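Local coordinates for protein angiotensin-converting enzyme (Anopheles gambiae, PDB 6S1Y) that is a zinc metallopeptidase of the angiotensin-converting enzyme family, probably trimming short peptides, and here holds a gamma-polyglutamate fragment at its metal, at residues V339-C344 against G360-Y365. Sequence-based numbering, arbitrary orientation.
With ZN (zinc ion), chain G; KSN ((2~{S})-2-[[(4~{S})-4-azanyl-5-oxidanyl-5-oxidanylidene-pentanoyl]amino]pentanedioic acid), chain H.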
loop_
_atom_site.group_PDB
_atom_site.type_symbol
_atom_site.label_atom_id
_atom_site.label_comp_id
_atom_site.label_asym_id
_atom_site.label_seq_id
_atom_site.Cartn_x
_atom_site.Cartn_y
_atom_site.Cartn_z
ATOM N N VAL A 339 5.695 19.335 -2.714
ATOM C CA VAL A 339 5.348 17.969 -2.352
ATOM C C VAL A 339 4.269 18.051 -1.287
ATOM O O VAL A 339 4.332 18.913 -0.398
ATOM C CB VAL A 339 6.584 17.181 -1.855
ATOM C CG1 VAL A 339 7.580 16.974 -3.003
ATOM C CG2 VAL A 339 7.253 17.887 -0.686
ATOM N N ARG A 340 3.268 17.170 -1.379
ATOM C CA ARG A 340 2.107 17.327 -0.520
ATOM C C ARG A 340 1.504 15.983 -0.136
ATOM O O ARG A 340 1.508 15.026 -0.913
ATOM C CB ARG A 340 1.012 18.174 -1.188
ATOM C CG ARG A 340 1.518 19.398 -1.902
ATOM C CD ARG A 340 0.378 20.218 -2.486
ATOM N NE ARG A 340 0.843 21.036 -3.604
ATOM C CZ ARG A 340 0.054 21.781 -4.367
ATOM N NH1 ARG A 340 -1.244 21.827 -4.128
ATOM N NH2 ARG A 340 0.570 22.472 -5.374
ATOM N N ILE A 341 0.933 15.956 1.063
ATOM C CA ILE A 341 0.166 14.826 1.552
ATOM C C ILE A 341 -1.273 15.270 1.717
ATOM O O ILE A 341 -1.544 16.379 2.196
ATOM C CB ILE A 341 0.747 14.284 2.879
ATOM C CG1 ILE A 341 2.030 13.507 2.582
ATOM C CG2 ILE A 341 -0.291 13.446 3.625
ATOM C CD1 ILE A 341 2.816 13.047 3.823
ATOM N N LYS A 342 -2.194 14.398 1.330
ATOM C CA LYS A 342 -3.615 14.571 1.586
ATOM C C LYS A 342 -4.031 13.371 2.430
ATOM O O LYS A 342 -4.051 12.234 1.941
ATOM C CB LYS A 342 -4.404 14.663 0.280
ATOM C CG LYS A 342 -5.903 14.786 0.465
ATOM C CD LYS A 342 -6.583 15.299 -0.818
ATOM C CE LYS A 342 -6.252 14.441 -2.041
ATOM N NZ LYS A 342 -6.962 13.138 -2.039
ATOM N N GLN A 343 -4.329 13.617 3.698
ATOM C CA GLN A 343 -4.643 12.557 4.637
ATOM C C GLN A 343 -5.701 13.048 5.605
ATOM O O GLN A 343 -5.565 14.132 6.187
ATOM C CB GLN A 343 -3.394 12.104 5.406
ATOM C CG GLN A 343 -3.643 10.892 6.304
ATOM C CD GLN A 343 -2.365 10.305 6.879
ATOM O OE1 GLN A 343 -1.272 10.507 6.354
ATOM N NE2 GLN A 343 -2.504 9.559 7.974
ATOM N N CYS A 344 -6.748 12.248 5.779
ATOM C CA CYS A 344 -7.796 12.566 6.747
ATOM C C CYS A 344 -7.401 11.970 8.100
ATOM O O CYS A 344 -8.069 11.131 8.691
ATOM C CB CYS A 344 -9.153 12.099 6.235
ATOM S SG CYS A 344 -9.584 12.925 4.632
ATOM N N GLY A 360 7.354 8.782 3.869
ATOM C CA GLY A 360 8.389 8.081 3.133
ATOM C C GLY A 360 8.290 8.326 1.642
ATOM O O GLY A 360 9.311 8.443 0.960
ATOM N N HIS A 361 7.059 8.374 1.117
ATOM C CA HIS A 361 6.844 8.797 -0.267
ATOM C C HIS A 361 7.406 10.209 -0.483
ATOM O O HIS A 361 8.165 10.457 -1.425
ATOM C CB HIS A 361 5.340 8.776 -0.616
ATOM C CG HIS A 361 4.746 7.410 -0.835
ATOM N ND1 HIS A 361 5.301 6.478 -1.686
ATOM C CD2 HIS A 361 3.597 6.857 -0.374
ATOM C CE1 HIS A 361 4.536 5.400 -1.714
ATOM N NE2 HIS A 361 3.500 5.602 -0.922
ATOM N N ILE A 362 7.039 11.149 0.399
ATOM C CA ILE A 362 7.509 12.528 0.268
ATOM C C ILE A 362 9.036 12.570 0.248
ATOM O O ILE A 362 9.645 13.171 -0.642
ATOM C CB ILE A 362 6.953 13.407 1.401
ATOM C CG1 ILE A 362 5.433 13.515 1.321
ATOM C CG2 ILE A 362 7.585 14.800 1.330
ATOM C CD1 ILE A 362 4.917 14.196 0.084
ATOM N N GLN A 363 9.675 11.916 1.226
ATOM C CA GLN A 363 11.130 11.912 1.293
ATOM C C GLN A 363 11.732 11.368 0.006
ATOM O O GLN A 363 12.756 11.863 -0.472
ATOM C CB GLN A 363 11.596 11.087 2.485
ATOM C CG GLN A 363 13.106 11.064 2.666
ATOM C CD GLN A 363 13.678 12.433 3.028
ATOM O OE1 GLN A 363 14.783 12.781 2.601
ATOM N NE2 GLN A 363 12.929 13.206 3.822
ATOM N N TYR A 364 11.128 10.335 -0.565
ATOM C CA TYR A 364 11.652 9.798 -1.811
ATOM C C TYR A 364 11.572 10.868 -2.897
ATOM O O TYR A 364 12.550 11.124 -3.609
ATOM C CB TYR A 364 10.870 8.541 -2.186
ATOM C CG TYR A 364 11.597 7.447 -2.968
ATOM C CD1 TYR A 364 12.775 7.686 -3.661
ATOM C CD2 TYR A 364 11.063 6.153 -3.009
ATOM C CE1 TYR A 364 13.408 6.657 -4.389
ATOM C CE2 TYR A 364 11.681 5.128 -3.709
ATOM C CZ TYR A 364 12.850 5.374 -4.405
ATOM O OH TYR A 364 13.423 4.315 -5.094
ATOM N N TYR A 365 10.408 11.527 -3.010
ATOM C CA TYR A 365 10.263 12.649 -3.931
ATOM C C TYR A 365 11.412 13.643 -3.752
ATOM O O TYR A 365 12.086 14.017 -4.722
ATOM C CB TYR A 365 8.914 13.351 -3.708
ATOM C CG TYR A 365 7.640 12.524 -3.950
ATOM C CD1 TYR A 365 7.633 11.410 -4.785
ATOM C CD2 TYR A 365 6.445 12.876 -3.322
ATOM C CE1 TYR A 365 6.479 10.675 -4.991
ATOM C CE2 TYR A 365 5.278 12.152 -3.531
ATOM C CZ TYR A 365 5.300 11.055 -4.361
ATOM O OH TYR A 365 4.135 10.343 -4.544
HETATM ZN ZN ZN G . 2.170 4.180 -0.450
HETATM C C10 KSN H . -2.353 6.478 -4.554
HETATM C C13 KSN H . -0.236 4.872 -0.740
HETATM C C17 KSN H . -3.846 0.168 2.023
HETATM C C02 KSN H . -2.386 0.502 2.352
HETATM C C03 KSN H . -1.763 1.647 1.542
HETATM C C04 KSN H . -2.718 2.630 0.885
HETATM C C05 KSN H . -2.567 4.106 1.337
HETATM C C07 KSN H . -1.766 4.937 -0.975
HETATM C C08 KSN H . -2.182 5.981 -2.003
HETATM C C09 KSN H . -1.713 5.640 -3.430
HETATM N N01 KSN H . -1.538 -0.681 2.166
HETATM N N06 KSN H . -2.170 5.182 0.416
HETATM O O11 KSN H . -3.436 7.103 -4.331
HETATM O O12 KSN H . -1.821 6.544 -5.716
HETATM O O14 KSN H . 0.272 5.665 0.100
HETATM O O15 KSN H . 0.490 4.041 -1.318
HETATM O O16 KSN H . -2.849 4.401 2.460
HETATM O O18 KSN H . -4.746 0.814 2.624
HETATM O O19 KSN H . -4.206 -0.715 1.198
#
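H361 NE2 binds the zinc ion at 2.0 Å, and the same metal takes both oxygens of one KSN carboxylate, that of C13, O15 at 1.9 Å and O14 at the longer 2.5 Å. H357 and E385 complete the site. O14 also lies at the edge of the imidazole, near its plane. The other ring nitrogen, H361 ND1, is hydrogen-bonded to H384 ND1, a second-shell contact that would help fix the ring's rotation. H361 itself does not touch strand 339-342; I362 and Y365 of the same helix do, without a single hydrogen bond across. I362 points at the strand and carries most of the packing. I362 CG1 sits 3.6 Å from I341 CG1, while I362 CG2 meets V339 CG2 at 3.7 Å. Turned back by chi2 of -64°, I362 CD1 lies against the backbone of R340, between the side chains of V339 and I341, 3.6 Å from R340 O. This helix, 349-368, carries the HExxH zinc-binding motif of the gluzincin metallopeptidases, and the strand runs nearly antiparallel to it, at 168° for the short segments. Strand 339-342 pairs in turn with strand 329-332 in a small antiparallel sheet close to the ligand; A328, just before strand 329-332, hydrogen-bonds KSN through its O. Y365 follows H361 by one helical turn, and Y365 CB meets V339 CG1 at 3.9 Å, the two side chains passing in opposite directions. H361 O stands over one face of the Y365 ring, offset toward the rim, and Y365 OH is hydrogen-bonded to A330 O, tying the helix to the partner strand. R340 points away from the helix and forms a salt bridge with D338.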